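Local structure of nitrite oxidoreductase subunit A (Kuenenia stuttgartiensis, 7B04) at residues T628-K634 with D871-I875; W174-F178 with F693-A697; V461-F466 with V478-E483; D345-P349 with R510-D514; T778-Y783 with A799-F803. The protein is a NarG-like subunit of the molybdopterin oxidoreductase family that holds a molybdenum atom, two MD1 ligands and an iron/sulfur cluster. One frame throughout, in Å; residues are numbered along the deposited sequence.

Interaction 1. Residues T628-K634 with D871-I875; sequences TPKYGRK and DDYGI
Tyr631 and Asp871 approach from opposite directions, and the phenol OH donates a hydrogen bond to Asp871 OD2, 2.4 Å away in the model. OD2 sits at the ring edge, near the ring plane. The ring and carboxylate planes are 59° apart. The other oxygen, Asp871 OD1, accepts from the backbone N of Tyr873 at 2.6 Å. Asp872 OD1 does the same for Gly874 N. These are two successive Asx turns, and they fold 871-875 into a compact bend. Both OD1 atoms also lie near Lys630. Its NZ makes long salt bridges, 3.7 Å to Asp871 OD1 and 3.8 Å to Asp872 OD1. The lysine leaves with CG anti to the backbone N (chi1 -162°) and bends at chi3 on its way to the two acids. Its CG lies over one face of the Tyr631 ring.

Tyr873 fills the middle of the packing. Its CD1 is 4.0 Å from Tyr631 CE2, and its CE1 is 3.8 Å from Lys634 CE, whose chain crosses at about a right angle. Thr628 CG2 rests near Tyr873 CB. At the far end Pro629 CD is 4.0 Å from Ile875 CG1. Residues 628-632 form the turn joining antiparallel strands 625-627 and 633-635. Across from it, Tyr873 also touches helix 835-840 through Glu839 and Tyr840, and meets Phe636 edge-to-face.

Interaction 2. Residues W174-F178 with F693-A697; sequences WDEAF and FAFPA
Phe695 reaches from strand 693-696 into the first turn of helix 174-191 and touches three of its residues. Its CB lies 4.1 Å from Trp174 CZ3. CG is anti to the carbonyl carbon (chi1 -62°), which turns the ring toward the helix. Phe695 CD1 then comes within 3.6 Å of the same Trp174 CZ3, which stands at the edge of the phenyl ring. Further out, Phe695 CE1 meets Ala177 CB at 3.9 Å and Phe178 CE1 at 4.2 Å. The ring thus sits among three apolar helix side chains, all buried. The strand belongs to a mixed sheet, between antiparallel 135-137 and parallel 676-681, and the helix packs on this sheet in an alpha/beta arrangement. The two short axes pass 10.1 Å apart, with their directions at 141°. Beyond Phe695, the benzo edge of the indole points at Pro696. Trp174 CH2 is 3.5 Å from Pro696 O, which lies in the indole plane at its edge, and Trp174 CZ2 is 3.7 Å from Pro696 CG. At the other end Phe693 CE1 approaches Ala177 O at 3.5 Å. Met741 of helix 734-749 touches both Phe178 and Phe695. Ala697, the next residue after the strand, touches MD1.

Interaction 3. Residues V461-F466 with V478-E483; sequences VLEGSF and VMTLLE
Val478 and Phe466 form an antiparallel hydrogen-bonded pair. Phe466 N donates to Val478 O at 2.7 Å, and Val478 N returns a bond to Phe466 O at 3.0 Å. Their side chains share one face of the sheet, where Val478 CG2 is 4.1 Å from Phe466 CB. Met479 and Ser465 form a non-hydrogen-bonded antiparallel pair, side chains on the opposite face, and Ser465 OG lies 3.5 Å from Met479 CB. Thr480 N donates to Gly464 O. The pairs belong to the beta hairpin of strands 465-469 and 475-480, which strand 386-388 extends to a three-stranded antiparallel sheet. Thr480 is also the N-cap of helix 481-488. Its OG1 stands between the backbone N and the carbonyl carbon (chi1 70°). There it donates to Leu462 O at 2.7 Å and accepts from Glu483 N at 2.8 Å. The hydroxyl thus ties the helix start to the chain leading into the partner strand. Leu482 follows, with CD1 3.9 Å from Leu462 CB. Glu483 bends at chi2 and lays CG 3.3 Å from Gly464 N. Its carboxylate comes near that of Glu463, and Lys486 makes a salt bridge with OE2 of each, which should ease the repulsion between the two acids.

Interaction 4. Residues D345-P349 with R510-D514; sequences DYWIP and RLAKD
Tyr346 is held by two residues one helical turn apart, Arg510 and Asp514. Its OH donates a hydrogen bond to Asp514 OD2, 2.4 Å away in the model. The carboxylate plane is turned 43° from the ring. The Arg510 guanidinium stacks flat over one face of the Tyr346 ring, planes 11° apart and group centres 4.3 Å apart. Arg510 CD stands almost directly above the Tyr346 ring centroid, at 4.1 Å, a CH-pi contact. The guanidinium extends past it toward the CB end, giving an off-centre cation-pi contact, and Arg510 NH2 is 3.8 Å from Tyr346 CB. The arginine is fully extended from CG anti to the backbone N (chi1 -173°), so that its chain spans from the helix across the ring. Leu511 completes the first shell. Its CD1 is 3.5 Å from Tyr346 OH, and its CD2 is 3.9 Å from Ile348 CD1.

Tyr346 lies on a short, weakly bonded strand, the outermost strand, within this chain, of a five-stranded parallel sheet, and helix 505-517 packs against that sheet in an alpha/beta fold. Val331 of neighbouring strand 329-332 touches Tyr346, Ile348 and Leu511. Arg510 NH2 is hydrogen-bonded to Thr160 OG1 of nitrite oxidoreductase subunit B. A strand of subunit B pairs antiparallel with Tyr346 and Trp347, carrying the sheet across the interface.

Interaction 5. Residues T778-Y783 with A799-F803; sequences TTMKGY and AMLLF
Thr779 and Leu802 mark the close-packed part of the contact. Leu802 N donates to Thr779 O at 2.6 Å, in the carbonyl plane and on a lone pair. In the other direction Thr779 CA makes a CA-H...O contact with Leu802 O at 3.2 Å. The threonine side chain lies alongside Leu801 and Phe803, pointing the same way. Its CB is 3.8 Å from Leu801 CB and its CG2 is 3.7 Å from Phe803 CE1. Thr779 OG1 is hydrogen-bonded to Asn570 O, so this buried hydroxyl is satisfied outside the contact.

Tyr783 packs the second dense patch. CG lies anti to the carbonyl carbon (chi1 -78°), and the ring extends between Ala799 and Leu802. Tyr783 CE1 meets Ala799 CB at 3.6 Å, and CE2 meets Leu802 CG at 4.0 Å. Met780 to Tyr783 form a type II beta turn, with Gly782 at the third position at a positive phi of 110°. The turn packs beside strand 798-800, an outer strand of the antiparallel sheet with 716-720 and 707-709.

The tip of the turn is the loose side. Gly782 is exposed, and Lys781 makes just a distant approach, its O 4.3 Å from Leu802 CD1. Lys781 NZ is hydrogen-bonded to Ser577 O. At the other end, Phe803 O accepts from Arg402 of nitrite oxidoreductase subunit B, and His406 of that chain packs on Leu802.

Overall arrangement
The five contacts are separate; none touches another. Interactions 3 and 4 are the closest pair, with nearest atoms about 15 Å apart, and interaction 3 is nested in the chain loop that interaction 4 closes. Interactions 2 and 4 lie on opposite sides of the chain's centre, with centres 55 Å apart. Each nevertheless comes near MD1: the side chains of Phe695 and Ile348 are each about 8 Å from a bound MD1, and Ala697 touches one. Interactions 4 and 5, with centres 40 Å apart, both border subunit B. Interaction 5 is nested within the loop closed by interaction 1, although their centres are 51 Å apart.

Interaction 1. Residues T628-K634 with D871-I875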
# COMPACT_ATOMS: atom_id res chain seq x y z
N THR B 628 -18.48 -33.09 -26.04
CA THR B 628 -18.71 -34.20 -25.14
C THR B 628 -18.77 -35.51 -25.91
O THR B 628 -19.27 -35.56 -27.03
CB THR B 628 -20.02 -34.03 -24.38
OG1 THR B 628 -20.49 -32.68 -24.53
CG2 THR B 628 -19.79 -34.31 -22.99
N PRO B 629 -18.19 -36.59 -25.36
CA PRO B 629 -18.41 -37.88 -26.03
C PRO B 629 -19.81 -38.44 -25.84
O PRO B 629 -20.31 -39.10 -26.75
CB PRO B 629 -17.36 -38.78 -25.38
CG PRO B 629 -17.15 -38.20 -24.03
CD PRO B 629 -17.29 -36.71 -24.19
N LYS B 630 -20.50 -38.08 -24.76
CA LYS B 630 -21.83 -38.67 -24.52
C LYS B 630 -22.92 -37.98 -25.33
O LYS B 630 -23.79 -38.65 -25.91
CB LYS B 630 -22.18 -38.63 -23.03
CG LYS B 630 -23.31 -39.58 -22.64
CD LYS B 630 -23.75 -39.38 -21.19
CE LYS B 630 -23.07 -40.33 -20.22
NZ LYS B 630 -23.78 -40.38 -18.91
N TYR B 631 -22.91 -36.65 -25.38
CA TYR B 631 -23.92 -35.90 -26.11
C TYR B 631 -23.27 -34.92 -27.07
O TYR B 631 -23.64 -33.75 -27.15
CB TYR B 631 -24.85 -35.10 -25.21
CG TYR B 631 -25.24 -35.72 -23.89
CD1 TYR B 631 -26.47 -36.33 -23.73
CD2 TYR B 631 -24.39 -35.65 -22.79
CE1 TYR B 631 -26.85 -36.87 -22.52
CE2 TYR B 631 -24.76 -36.19 -21.58
CZ TYR B 631 -25.99 -36.80 -21.45
OH TYR B 631 -26.34 -37.34 -20.24
N GLY B 632 -22.30 -35.42 -27.85
CA GLY B 632 -21.54 -34.62 -28.79
C GLY B 632 -21.20 -33.20 -28.36
O GLY B 632 -20.87 -32.96 -27.20
N ARG B 633 -21.28 -32.25 -29.29
CA ARG B 633 -21.00 -30.85 -28.99
C ARG B 633 -22.13 -30.26 -28.17
O ARG B 633 -23.25 -30.08 -28.68
CB ARG B 633 -20.79 -30.08 -30.29
CG ARG B 633 -20.56 -28.59 -30.11
CD ARG B 633 -21.80 -27.78 -30.47
NE ARG B 633 -21.58 -26.34 -30.37
CZ ARG B 633 -21.04 -25.60 -31.33
NH1 ARG B 633 -20.66 -26.16 -32.47
NH2 ARG B 633 -20.88 -24.30 -31.14
N LYS B 634 -21.86 -29.96 -26.91
CA LYS B 634 -22.82 -29.35 -26.01
C LYS B 634 -22.32 -27.97 -25.58
O LYS B 634 -21.13 -27.80 -25.30
CB LYS B 634 -23.07 -30.22 -24.77
CG LYS B 634 -24.05 -29.63 -23.77
CD LYS B 634 -24.35 -30.59 -22.64
CE LYS B 634 -25.19 -29.93 -21.55
NZ LYS B 634 -26.54 -29.56 -22.04
N ASP B 871 -24.22 -35.57 -13.77
CA ASP B 871 -23.96 -36.25 -15.06
C ASP B 871 -22.48 -36.03 -15.34
O ASP B 871 -22.08 -34.90 -15.25
CB ASP B 871 -24.87 -35.76 -16.19
CG ASP B 871 -24.51 -36.29 -17.57
OD1 ASP B 871 -23.45 -36.86 -17.69
OD2 ASP B 871 -25.28 -36.10 -18.50
N ASP B 872 -21.73 -37.08 -15.62
CA ASP B 872 -20.27 -36.94 -15.83
C ASP B 872 -19.96 -36.49 -17.25
O ASP B 872 -18.82 -36.13 -17.48
CB ASP B 872 -19.57 -38.24 -15.47
CG ASP B 872 -19.70 -39.30 -16.53
OD1 ASP B 872 -20.51 -39.12 -17.41
OD2 ASP B 872 -19.00 -40.30 -16.46
N TYR B 873 -20.94 -36.58 -18.14
CA TYR B 873 -20.88 -36.26 -19.59
C TYR B 873 -19.97 -37.24 -20.32
O TYR B 873 -19.45 -36.90 -21.35
CB TYR B 873 -20.50 -34.81 -19.87
CG TYR B 873 -21.41 -33.80 -19.23
CD1 TYR B 873 -22.49 -33.29 -19.91
CD2 TYR B 873 -21.19 -33.38 -17.94
CE1 TYR B 873 -23.33 -32.37 -19.32
CE2 TYR B 873 -22.03 -32.46 -17.33
CZ TYR B 873 -23.10 -31.95 -18.03
OH TYR B 873 -23.92 -31.05 -17.46
N GLY B 874 -19.82 -38.45 -19.79
CA GLY B 874 -18.96 -39.46 -20.42
C GLY B 874 -17.56 -38.93 -20.59
O GLY B 874 -16.98 -39.17 -21.65
N ILE B 875 -17.03 -38.24 -19.59
CA ILE B 875 -15.68 -37.70 -19.76
C ILE B 875 -14.74 -38.51 -18.87
O ILE B 875 -15.00 -38.62 -17.66
CB ILE B 875 -15.62 -36.21 -19.42
CG1 ILE B 875 -16.36 -35.40 -20.49
CG2 ILE B 875 -14.18 -35.74 -19.29
CD1 ILE B 875 -16.57 -33.96 -20.12

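Interaction 2. Residues W174-F178 with F693-A697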
# COMPACT_ATOMS: atom_id res chain seq x y z
N TRP B 174 -6.48 16.26 -30.81
CA TRP B 174 -7.75 15.68 -30.36
C TRP B 174 -8.70 15.49 -31.53
O TRP B 174 -9.39 14.47 -31.62
CB TRP B 174 -8.40 16.58 -29.31
CG TRP B 174 -7.82 16.39 -27.96
CD1 TRP B 174 -6.93 17.21 -27.33
CD2 TRP B 174 -8.09 15.31 -27.05
NE1 TRP B 174 -6.62 16.70 -26.08
CE2 TRP B 174 -7.32 15.54 -25.89
CE3 TRP B 174 -8.90 14.17 -27.11
CZ2 TRP B 174 -7.34 14.67 -24.80
CZ3 TRP B 174 -8.91 13.32 -26.03
CH2 TRP B 174 -8.14 13.57 -24.89
N ASP B 175 -8.72 16.44 -32.46
CA ASP B 175 -9.57 16.31 -33.64
C ASP B 175 -9.11 15.17 -34.52
O ASP B 175 -9.92 14.36 -35.00
CB ASP B 175 -9.56 17.62 -34.42
CG ASP B 175 -10.79 17.80 -35.28
OD1 ASP B 175 -11.92 17.76 -34.75
OD2 ASP B 175 -10.63 17.98 -36.51
N GLU B 176 -7.79 15.03 -34.65
CA GLU B 176 -7.23 13.96 -35.47
C GLU B 176 -7.49 12.60 -34.84
O GLU B 176 -7.92 11.65 -35.50
CB GLU B 176 -5.72 14.17 -35.62
CG GLU B 176 -5.18 14.53 -36.98
CD GLU B 176 -3.67 14.61 -36.90
OE1 GLU B 176 -3.14 15.73 -36.73
OE2 GLU B 176 -3.01 13.55 -36.97
N ALA B 177 -7.28 12.52 -33.53
CA ALA B 177 -7.52 11.28 -32.80
C ALA B 177 -8.99 10.89 -32.85
O ALA B 177 -9.32 9.71 -33.02
CB ALA B 177 -7.04 11.42 -31.35
N PHE B 178 -9.88 11.87 -32.69
CA PHE B 178 -11.31 11.59 -32.78
C PHE B 178 -11.71 11.14 -34.18
O PHE B 178 -12.49 10.19 -34.34
CB PHE B 178 -12.12 12.83 -32.40
CG PHE B 178 -12.17 13.12 -30.94
CD1 PHE B 178 -12.25 12.10 -30.01
CD2 PHE B 178 -12.16 14.43 -30.49
CE1 PHE B 178 -12.30 12.38 -28.66
CE2 PHE B 178 -12.21 14.72 -29.14
CZ PHE B 178 -12.28 13.69 -28.22
N PHE B 693 -5.28 3.38 -29.79
CA PHE B 693 -5.53 4.76 -29.43
C PHE B 693 -5.26 4.96 -27.94
O PHE B 693 -5.37 4.03 -27.14
CB PHE B 693 -6.97 5.18 -29.74
CG PHE B 693 -7.23 5.43 -31.19
CD1 PHE B 693 -6.99 6.67 -31.76
CD2 PHE B 693 -7.73 4.41 -32.00
CE1 PHE B 693 -7.24 6.90 -33.09
CE2 PHE B 693 -7.98 4.64 -33.34
CZ PHE B 693 -7.73 5.88 -33.88
N ALA B 694 -4.92 6.20 -27.58
CA ALA B 694 -4.74 6.59 -26.20
C ALA B 694 -5.27 8.00 -26.02
O ALA B 694 -4.94 8.89 -26.81
CB ALA B 694 -3.26 6.53 -25.79
N PHE B 695 -6.10 8.20 -25.00
CA PHE B 695 -6.71 9.50 -24.74
C PHE B 695 -6.34 9.97 -23.34
O PHE B 695 -6.78 9.35 -22.35
CB PHE B 695 -8.23 9.42 -24.90
CG PHE B 695 -8.67 9.05 -26.29
CD1 PHE B 695 -8.68 10.00 -27.30
CD2 PHE B 695 -9.05 7.75 -26.58
CE1 PHE B 695 -9.08 9.66 -28.58
CE2 PHE B 695 -9.45 7.41 -27.86
CZ PHE B 695 -9.46 8.36 -28.86
N PRO B 696 -5.55 11.03 -23.21
CA PRO B 696 -5.16 11.51 -21.88
C PRO B 696 -6.34 12.18 -21.19
O PRO B 696 -6.90 13.15 -21.69
CB PRO B 696 -4.03 12.50 -22.17
CG PRO B 696 -4.30 12.97 -23.56
CD PRO B 696 -4.92 11.81 -24.29
N ALA B 697 -6.72 11.64 -20.04
CA ALA B 697 -7.80 12.17 -19.23
C ALA B 697 -7.25 12.97 -18.06
O ALA B 697 -6.08 12.87 -17.69
CB ALA B 697 -8.69 11.04 -18.72

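Interaction 3. Residues V461-F466 with V478-E483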
# COMPACT_ATOMS: atom_id res chain seq x y z
N VAL B 461 -41.88 -28.02 10.60
CA VAL B 461 -41.03 -28.97 11.30
C VAL B 461 -39.68 -29.04 10.58
O VAL B 461 -39.63 -29.17 9.35
CB VAL B 461 -41.67 -30.37 11.40
CG1 VAL B 461 -42.97 -30.30 12.17
CG2 VAL B 461 -41.90 -30.98 10.02
N LEU B 462 -38.61 -28.91 11.35
CA LEU B 462 -37.26 -28.97 10.80
C LEU B 462 -36.88 -30.40 10.43
O LEU B 462 -36.16 -30.61 9.44
CB LEU B 462 -36.25 -28.33 11.75
CG LEU B 462 -36.45 -26.81 11.76
CD1 LEU B 462 -35.38 -26.11 12.58
CD2 LEU B 462 -36.50 -26.25 10.34
N GLU B 463 -37.27 -31.38 11.23
CA GLU B 463 -36.91 -32.77 10.98
C GLU B 463 -38.13 -33.57 10.53
O GLU B 463 -39.28 -33.18 10.76
CB GLU B 463 -36.33 -33.43 12.24
CG GLU B 463 -35.12 -32.72 12.80
CD GLU B 463 -34.63 -33.35 14.08
OE1 GLU B 463 -35.46 -33.57 14.99
OE2 GLU B 463 -33.42 -33.63 14.18
N GLY B 464 -37.85 -34.71 9.91
CA GLY B 464 -38.91 -35.59 9.46
C GLY B 464 -38.73 -36.13 8.05
O GLY B 464 -38.22 -35.45 7.16
N SER B 465 -39.16 -37.37 7.87
CA SER B 465 -39.22 -38.02 6.57
C SER B 465 -40.64 -38.54 6.43
O SER B 465 -41.11 -39.29 7.29
CB SER B 465 -38.21 -39.17 6.45
OG SER B 465 -36.88 -38.69 6.54
N PHE B 466 -41.32 -38.14 5.37
CA PHE B 466 -42.74 -38.38 5.28
C PHE B 466 -43.05 -39.15 4.01
O PHE B 466 -42.33 -39.06 3.02
CB PHE B 466 -43.52 -37.05 5.30
CG PHE B 466 -43.18 -36.19 6.48
CD1 PHE B 466 -43.83 -36.37 7.69
CD2 PHE B 466 -42.19 -35.22 6.39
CE1 PHE B 466 -43.52 -35.59 8.78
CE2 PHE B 466 -41.88 -34.43 7.48
CZ PHE B 466 -42.54 -34.62 8.68
N VAL B 478 -41.02 -37.66 0.71
CA VAL B 478 -40.52 -36.30 0.88
C VAL B 478 -39.97 -36.15 2.30
O VAL B 478 -40.55 -36.66 3.26
CB VAL B 478 -41.62 -35.25 0.59
CG1 VAL B 478 -42.29 -35.54 -0.74
CG2 VAL B 478 -42.65 -35.20 1.70
N MET B 479 -38.83 -35.47 2.42
CA MET B 479 -38.20 -35.25 3.71
C MET B 479 -37.63 -33.84 3.78
O MET B 479 -37.45 -33.18 2.76
CB MET B 479 -37.10 -36.28 3.99
CG MET B 479 -36.09 -36.40 2.89
SD MET B 479 -34.91 -37.71 3.20
CE MET B 479 -34.30 -37.93 1.54
N THR B 480 -37.32 -33.40 5.00
CA THR B 480 -36.84 -32.04 5.20
C THR B 480 -35.42 -31.88 4.66
O THR B 480 -34.62 -32.82 4.68
CB THR B 480 -36.88 -31.67 6.68
OG1 THR B 480 -35.89 -32.41 7.40
CG2 THR B 480 -38.24 -31.96 7.28
N LEU B 481 -35.13 -30.67 4.17
CA LEU B 481 -33.77 -30.35 3.75
C LEU B 481 -32.78 -30.60 4.89
O LEU B 481 -31.66 -31.06 4.65
CB LEU B 481 -33.68 -28.90 3.28
CG LEU B 481 -32.27 -28.46 2.86
CD1 LEU B 481 -31.76 -29.29 1.69
CD2 LEU B 481 -32.24 -26.97 2.54
N LEU B 482 -33.19 -30.32 6.12
CA LEU B 482 -32.33 -30.59 7.26
C LEU B 482 -32.08 -32.08 7.42
O LEU B 482 -30.95 -32.50 7.69
CB LEU B 482 -32.95 -30.01 8.53
CG LEU B 482 -32.01 -29.63 9.67
CD1 LEU B 482 -32.59 -28.48 10.47
CD2 LEU B 482 -31.75 -30.82 10.57
N GLU B 483 -33.12 -32.90 7.24
CA GLU B 483 -32.91 -34.34 7.21
C GLU B 483 -31.96 -34.73 6.08
O GLU B 483 -31.05 -35.54 6.27
CB GLU B 483 -34.24 -35.08 7.08
CG GLU B 483 -35.00 -35.23 8.39
CD GLU B 483 -34.32 -36.18 9.36
OE1 GLU B 483 -33.67 -37.14 8.91
OE2 GLU B 483 -34.44 -35.96 10.59

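Interaction 4. Residues D345-P349 with R510-D514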
# COMPACT_ATOMS: atom_id res chain seq x y z
N ASP B 345 -7.53 -14.01 17.23
CA ASP B 345 -7.40 -14.72 18.49
C ASP B 345 -6.77 -16.09 18.28
O ASP B 345 -6.01 -16.57 19.13
CB ASP B 345 -8.77 -14.85 19.16
CG ASP B 345 -9.11 -13.67 20.04
OD1 ASP B 345 -8.71 -13.66 21.23
OD2 ASP B 345 -9.76 -12.73 19.55
N TYR B 346 -7.08 -16.74 17.16
CA TYR B 346 -6.49 -18.02 16.80
C TYR B 346 -6.53 -18.16 15.28
O TYR B 346 -7.57 -17.88 14.67
CB TYR B 346 -7.20 -19.19 17.49
CG TYR B 346 -8.71 -19.17 17.43
CD1 TYR B 346 -9.45 -18.37 18.29
CD2 TYR B 346 -9.41 -19.99 16.55
CE1 TYR B 346 -10.84 -18.36 18.26
CE2 TYR B 346 -10.79 -19.99 16.51
CZ TYR B 346 -11.50 -19.18 17.36
OH TYR B 346 -12.87 -19.18 17.32
N TRP B 347 -5.41 -18.56 14.69
CA TRP B 347 -5.28 -18.69 13.24
C TRP B 347 -5.46 -20.14 12.82
O TRP B 347 -4.81 -21.03 13.37
CB TRP B 347 -3.92 -18.17 12.77
CG TRP B 347 -3.61 -18.51 11.34
CD1 TRP B 347 -4.33 -18.17 10.24
CD2 TRP B 347 -2.48 -19.26 10.87
NE1 TRP B 347 -3.73 -18.66 9.11
CE2 TRP B 347 -2.59 -19.33 9.46
CE3 TRP B 347 -1.39 -19.88 11.49
CZ2 TRP B 347 -1.66 -19.99 8.67
CZ3 TRP B 347 -0.46 -20.53 10.70
CH2 TRP B 347 -0.60 -20.58 9.30
N ILE B 348 -6.35 -20.37 11.86
CA ILE B 348 -6.65 -21.71 11.37
C ILE B 348 -5.97 -21.93 10.02
O ILE B 348 -6.46 -21.42 9.00
CB ILE B 348 -8.16 -21.95 11.26
CG1 ILE B 348 -8.83 -21.79 12.62
CG2 ILE B 348 -8.45 -23.32 10.67
CD1 ILE B 348 -10.34 -21.74 12.56
N PRO B 349 -4.85 -22.65 9.96
CA PRO B 349 -4.29 -23.01 8.66
C PRO B 349 -5.23 -23.94 7.91
O PRO B 349 -5.97 -24.73 8.51
CB PRO B 349 -2.97 -23.72 9.02
CG PRO B 349 -2.66 -23.27 10.41
CD PRO B 349 -3.99 -23.09 11.07
N ARG B 510 -13.16 -25.61 18.12
CA ARG B 510 -13.14 -24.34 18.84
C ARG B 510 -13.95 -23.28 18.11
O ARG B 510 -14.70 -22.52 18.73
CB ARG B 510 -11.69 -23.87 19.02
CG ARG B 510 -11.51 -22.65 19.89
CD ARG B 510 -10.04 -22.31 20.01
NE ARG B 510 -9.79 -21.15 20.87
CZ ARG B 510 -8.59 -20.67 21.14
NH1 ARG B 510 -8.45 -19.61 21.93
NH2 ARG B 510 -7.51 -21.24 20.62
N LEU B 511 -13.82 -23.22 16.78
CA LEU B 511 -14.63 -22.28 16.01
C LEU B 511 -16.09 -22.71 16.01
O LEU B 511 -16.99 -21.87 16.09
CB LEU B 511 -14.11 -22.16 14.58
CG LEU B 511 -14.81 -21.09 13.75
CD1 LEU B 511 -14.73 -19.75 14.45
CD2 LEU B 511 -14.21 -21.01 12.36
N ALA B 512 -16.34 -24.02 15.91
CA ALA B 512 -17.70 -24.52 15.93
C ALA B 512 -18.39 -24.13 17.23
O ALA B 512 -19.55 -23.71 17.23
CB ALA B 512 -17.72 -26.04 15.74
N LYS B 513 -17.68 -24.25 18.35
CA LYS B 513 -18.29 -23.83 19.60
C LYS B 513 -18.48 -22.32 19.64
O LYS B 513 -19.59 -21.85 19.86
CB LYS B 513 -17.43 -24.30 20.78
CG LYS B 513 -18.09 -24.13 22.14
CD LYS B 513 -17.32 -24.82 23.25
CE LYS B 513 -18.08 -24.73 24.57
NZ LYS B 513 -19.39 -25.45 24.50
N ASP B 514 -17.45 -21.56 19.23
CA ASP B 514 -17.52 -20.10 19.32
C ASP B 514 -18.72 -19.55 18.55
O ASP B 514 -19.41 -18.64 19.02
CB ASP B 514 -16.22 -19.47 18.83
CG ASP B 514 -15.12 -19.51 19.87
OD1 ASP B 514 -15.44 -19.49 21.08
OD2 ASP B 514 -13.93 -19.55 19.49

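Interaction 5. Residues T778-Y783 with A799-F803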
# COMPACT_ATOMS: atom_id res chain seq x y z
N THR B 778 -33.35 5.57 -4.87
CA THR B 778 -33.90 5.36 -3.53
C THR B 778 -33.00 5.97 -2.47
O THR B 778 -33.49 6.45 -1.44
CB THR B 778 -34.09 3.87 -3.26
OG1 THR B 778 -32.81 3.23 -3.16
CG2 THR B 778 -34.91 3.22 -4.36
N THR B 779 -31.69 5.95 -2.69
CA THR B 779 -30.73 6.44 -1.71
C THR B 779 -30.40 7.91 -1.88
O THR B 779 -29.75 8.48 -1.00
CB THR B 779 -29.44 5.62 -1.80
OG1 THR B 779 -28.84 5.82 -3.09
CG2 THR B 779 -29.74 4.14 -1.63
N MET B 780 -30.83 8.55 -2.97
CA MET B 780 -30.36 9.91 -3.24
C MET B 780 -31.41 10.88 -3.75
O MET B 780 -31.07 12.06 -3.95
CB MET B 780 -29.20 9.86 -4.25
CG MET B 780 -27.86 9.49 -3.62
SD MET B 780 -26.61 9.04 -4.84
CE MET B 780 -26.97 7.30 -5.08
N LYS B 781 -32.66 10.47 -3.97
CA LYS B 781 -33.68 11.46 -4.32
C LYS B 781 -33.89 12.41 -3.15
O LYS B 781 -34.05 11.98 -2.01
CB LYS B 781 -35.00 10.79 -4.71
CG LYS B 781 -36.02 11.83 -5.21
CD LYS B 781 -37.40 11.25 -5.46
CE LYS B 781 -37.82 11.45 -6.91
NZ LYS B 781 -37.01 10.62 -7.82
N GLY B 782 -33.87 13.71 -3.44
CA GLY B 782 -33.89 14.74 -2.43
C GLY B 782 -32.58 15.48 -2.33
O GLY B 782 -32.56 16.63 -1.87
N TYR B 783 -31.49 14.84 -2.75
CA TYR B 783 -30.18 15.46 -2.80
C TYR B 783 -30.02 16.21 -4.11
O TYR B 783 -30.53 15.79 -5.15
CB TYR B 783 -29.07 14.42 -2.68
CG TYR B 783 -28.84 13.93 -1.29
CD1 TYR B 783 -28.48 14.80 -0.27
CD2 TYR B 783 -28.97 12.59 -0.99
CE1 TYR B 783 -28.27 14.34 1.01
CE2 TYR B 783 -28.76 12.12 0.28
CZ TYR B 783 -28.41 13.00 1.27
OH TYR B 783 -28.21 12.51 2.52
N ALA B 799 -22.21 14.16 1.37
CA ALA B 799 -23.51 13.87 1.97
C ALA B 799 -23.55 12.37 2.22
O ALA B 799 -22.61 11.65 1.88
CB ALA B 799 -24.66 14.35 1.09
N MET B 800 -24.64 11.90 2.81
CA MET B 800 -24.81 10.47 3.05
C MET B 800 -26.05 9.97 2.32
O MET B 800 -27.15 10.49 2.52
CB MET B 800 -24.92 10.17 4.55
CG MET B 800 -23.66 10.46 5.35
SD MET B 800 -23.62 9.64 6.95
CE MET B 800 -24.94 10.50 7.80
N LEU B 801 -25.86 8.95 1.49
CA LEU B 801 -26.98 8.34 0.79
C LEU B 801 -27.91 7.64 1.78
O LEU B 801 -27.50 7.24 2.89
CB LEU B 801 -26.47 7.40 -0.31
CG LEU B 801 -25.29 6.50 0.04
CD1 LEU B 801 -25.77 5.49 0.99
CD2 LEU B 801 -24.68 5.81 -1.16
N LEU B 802 -29.18 7.51 1.39
CA LEU B 802 -30.25 7.08 2.28
C LEU B 802 -30.56 5.58 2.13
O LEU B 802 -31.26 5.19 1.19
CB LEU B 802 -31.50 7.93 2.03
CG LEU B 802 -31.17 9.42 1.97
CD1 LEU B 802 -32.38 10.24 1.55
CD2 LEU B 802 -30.60 9.92 3.30
N PHE B 803 -29.95 4.76 2.99
CA PHE B 803 -30.38 3.39 3.28
C PHE B 803 -31.36 3.44 4.45
O PHE B 803 -31.66 4.52 4.98
CB PHE B 803 -29.20 2.48 3.62
CG PHE B 803 -28.17 2.38 2.54
CD1 PHE B 803 -28.50 1.95 1.26
CD2 PHE B 803 -26.86 2.67 2.82
CE1 PHE B 803 -27.53 1.86 0.29
CE2 PHE B 803 -25.89 2.56 1.86
CZ PHE B 803 -26.22 2.17 0.59